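Malonyl CoA:acyl carrier protein malonyltransferase (Streptomyces coelicolor, PDB 1NM2) probably transfers the malonyl group from malonyl-CoA to holo-acyl carrier protein, supplying malonyl-ACP for fatty acid biosynthesis. Local coordinates at residues A[125-130]-A[204-209]. Sequence-based numbering, arbitrary orientation.
Sequences LAMAEA and RHMAPA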
ATOM      1  N   LEU A 125       8.468   5.078 -10.627  1.00 16.99           N
ATOM      2  CA  LEU A 125       9.581   5.743 -11.286  1.00 16.47           C
ATOM      3  C   LEU A 125       9.713   7.166 -10.750  1.00 17.53           C
ATOM      4  O   LEU A 125      10.809   7.603 -10.417  1.00 17.99           O
ATOM      5  CB  LEU A 125       9.358   5.779 -12.802  1.00 17.53           C
ATOM      6  CG  LEU A 125       9.404   4.433 -13.540  1.00 20.59           C
ATOM      7  CD1 LEU A 125       8.794   4.575 -14.923  1.00 22.60           C
ATOM      8  CD2 LEU A 125      10.845   3.947 -13.635  1.00 23.71           C
ATOM      9  N   ALA A 126       8.591   7.877 -10.647  1.00 17.16           N
ATOM     10  CA  ALA A 126       8.596   9.255 -10.162  1.00 18.04           C
ATOM     11  C   ALA A 126       9.140   9.397  -8.749  1.00 18.34           C
ATOM     12  O   ALA A 126       9.883  10.333  -8.458  1.00 18.68           O
ATOM     13  CB  ALA A 126       7.181   9.848 -10.233  1.00 16.79           C
ATOM     14  N   MET A 127       8.756   8.482  -7.864  1.00 18.57           N
ATOM     15  CA  MET A 127       9.226   8.534  -6.482  1.00 18.59           C
ATOM     16  C   MET A 127      10.709   8.158  -6.396  1.00 17.92           C
ATOM     17  O   MET A 127      11.441   8.675  -5.557  1.00 15.47           O
ATOM     18  CB  MET A 127       8.362   7.618  -5.603  1.00 17.51           C
ATOM     19  CG  MET A 127       6.919   8.128  -5.471  1.00 17.43           C
ATOM     20  SD  MET A 127       5.781   7.076  -4.544  1.00 17.21           S
ATOM     21  CE  MET A 127       6.234   7.524  -2.865  1.00 15.48           C
ATOM     22  N   ALA A 128      11.154   7.272  -7.280  1.00 18.69           N
ATOM     23  CA  ALA A 128      12.561   6.883  -7.293  1.00 19.08           C
ATOM     24  C   ALA A 128      13.381   8.100  -7.709  1.00 18.83           C
ATOM     25  O   ALA A 128      14.382   8.438  -7.074  1.00 17.69           O
ATOM     26  CB  ALA A 128      12.785   5.740  -8.272  1.00 18.44           C
ATOM     27  N   GLU A 129      12.931   8.766  -8.771  1.00 20.79           N
ATOM     28  CA  GLU A 129      13.611   9.948  -9.295  1.00 21.64           C
ATOM     29  C   GLU A 129      13.661  11.082  -8.269  1.00 21.23           C
ATOM     30  O   GLU A 129      14.685  11.753  -8.120  1.00 20.34           O
ATOM     31  CB  GLU A 129      12.913  10.424 -10.571  1.00 23.64           C
ATOM     32  CG  GLU A 129      13.051   9.451 -11.723  1.00 25.19           C
ATOM     33  CD  GLU A 129      12.376   9.935 -12.992  1.00 28.98           C
ATOM     34  OE1 GLU A 129      12.715   9.411 -14.071  1.00 31.23           O
ATOM     35  OE2 GLU A 129      11.502  10.826 -12.918  1.00 30.13           O
ATOM     36  N   ALA A 130      12.558  11.289  -7.560  1.00 19.53           N
ATOM     37  CA  ALA A 130      12.500  12.327  -6.539  1.00 20.09           C
ATOM     38  C   ALA A 130      13.484  12.013  -5.412  1.00 19.45           C
ATOM     39  O   ALA A 130      14.183  12.893  -4.911  1.00 19.05           O
ATOM     40  CB  ALA A 130      11.083  12.424  -5.983  1.00 21.13           C
ATOM     41  N   ARG A 204       7.156  16.198   1.757  1.00 20.22           N
ATOM     42  CA  ARG A 204       7.314  17.223   0.731  1.00 19.13           C
ATOM     43  C   ARG A 204       8.475  16.900  -0.202  1.00 19.06           C
ATOM     44  O   ARG A 204       8.589  17.473  -1.292  1.00 16.31           O
ATOM     45  CB  ARG A 204       7.564  18.587   1.378  1.00 24.25           C
ATOM     46  CG  ARG A 204       8.913  18.696   2.077  1.00 27.36           C
ATOM     47  CD  ARG A 204       9.236  20.141   2.438  1.00 33.66           C
ATOM     48  NE  ARG A 204      10.600  20.280   2.942  1.00 36.93           N
ATOM     49  CZ  ARG A 204      11.041  19.718   4.063  1.00 40.50           C
ATOM     50  NH1 ARG A 204      10.224  18.977   4.802  1.00 41.33           N
ATOM     51  NH2 ARG A 204      12.304  19.889   4.441  1.00 41.07           N
ATOM     52  N   HIS A 205       9.356  16.004   0.228  1.00 17.05           N
ATOM     53  CA  HIS A 205      10.480  15.635  -0.616  1.00 19.54           C
ATOM     54  C   HIS A 205      10.002  14.932  -1.885  1.00 18.39           C
ATOM     55  O   HIS A 205      10.770  14.763  -2.826  1.00 18.00           O
ATOM     56  CB  HIS A 205      11.469  14.750   0.153  1.00 21.00           C
ATOM     57  CG  HIS A 205      12.343  15.514   1.099  1.00 21.97           C
ATOM     58  ND1 HIS A 205      12.187  15.461   2.469  1.00 23.89           N
ATOM     59  CD2 HIS A 205      13.354  16.385   0.869  1.00 20.90           C
ATOM     60  CE1 HIS A 205      13.063  16.269   3.040  1.00 22.43           C
ATOM     61  NE2 HIS A 205      13.782  16.842   2.091  1.00 23.42           N
ATOM     62  N   MET A 206       8.728  14.537  -1.904  1.00 18.29           N
ATOM     63  CA  MET A 206       8.136  13.867  -3.069  1.00 17.21           C
ATOM     64  C   MET A 206       7.361  14.847  -3.950  1.00 17.95           C
ATOM     65  O   MET A 206       6.671  14.435  -4.887  1.00 16.30           O
ATOM     66  CB  MET A 206       7.185  12.746  -2.624  1.00 15.68           C
ATOM     67  CG  MET A 206       7.871  11.523  -2.027  1.00 15.84           C
ATOM     68  SD  MET A 206       9.001  10.717  -3.190  1.00 15.92           S
ATOM     69  CE  MET A 206      10.568  11.247  -2.517  1.00 15.45           C
ATOM     70  N   ALA A 207       7.469  16.139  -3.646  1.00 17.57           N
ATOM     71  CA  ALA A 207       6.773  17.169  -4.411  1.00 18.19           C
ATOM     72  C   ALA A 207       6.963  17.005  -5.916  1.00 19.08           C
ATOM     73  O   ALA A 207       6.001  17.106  -6.679  1.00 19.10           O
ATOM     74  CB  ALA A 207       7.234  18.577  -3.970  1.00 17.81           C
ATOM     75  N   PRO A 208       8.205  16.753  -6.368  1.00 20.46           N
ATOM     76  CA  PRO A 208       8.410  16.587  -7.811  1.00 20.27           C
ATOM     77  C   PRO A 208       7.746  15.321  -8.352  1.00 20.04           C
ATOM     78  O   PRO A 208       7.478  15.224  -9.546  1.00 17.58           O
ATOM     79  CB  PRO A 208       9.935  16.572  -7.950  1.00 21.23           C
ATOM     80  CG  PRO A 208      10.396  16.019  -6.648  1.00 23.14           C
ATOM     81  CD  PRO A 208       9.486  16.681  -5.640  1.00 21.31           C
ATOM     82  N   ALA A 209       7.480  14.356  -7.472  1.00 19.12           N
ATOM     83  CA  ALA A 209       6.823  13.115  -7.879  1.00 18.94           C
ATOM     84  C   ALA A 209       5.336  13.399  -8.136  1.00 18.93           C
ATOM     85  O   ALA A 209       4.705  12.757  -8.975  1.00 19.85           O
ATOM     86  CB  ALA A 209       6.987  12.042  -6.793  1.00 18.33           C
TER
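The methyl of Ala130 touches the backbone carbonyl of His205, Ala130 CB to His205 O 3.9 Å, while within 204-209 the imidazole of His205 sets CE1 over one face of the Arg204 guanidinium, offset toward the rim. Between 125-130 and 204-209 there is van der Waals packing and no hydrogen bond, an example of how small residues let two helices approach closely: the CA atoms of Ala126 and Ala209 are 4.8 Å apart. The methyl of Ala209 rests on the backbone of Ala126, its CB 3.8 Å from Ala126 O. Ala130 CB fits between Pro208 CG and the terminal methyl of Met206, with 3.7 Å from Ala130 CB to Met206 CE. Met206, at the N-cap position of helix 207-217, has CG anti to its carbonyl carbon (chi1 -71°), and the bend at chi2 (-61°) brings SD to 4.0 Å from Met127 CB; the two methionine chains cross at about a right angle. An alanine in place of Met206 would probably leave a gap beside Met127 and Ala130. Met127 also packs on Phe201 and Gln61; its side chain lies about 4 Å from the active-site acetate that mimics a malonyl group, and near, without touching, the probable GxSxG nucleophile elbow, a hallmark of the alpha/beta hydrolase-like core of acyltransferases.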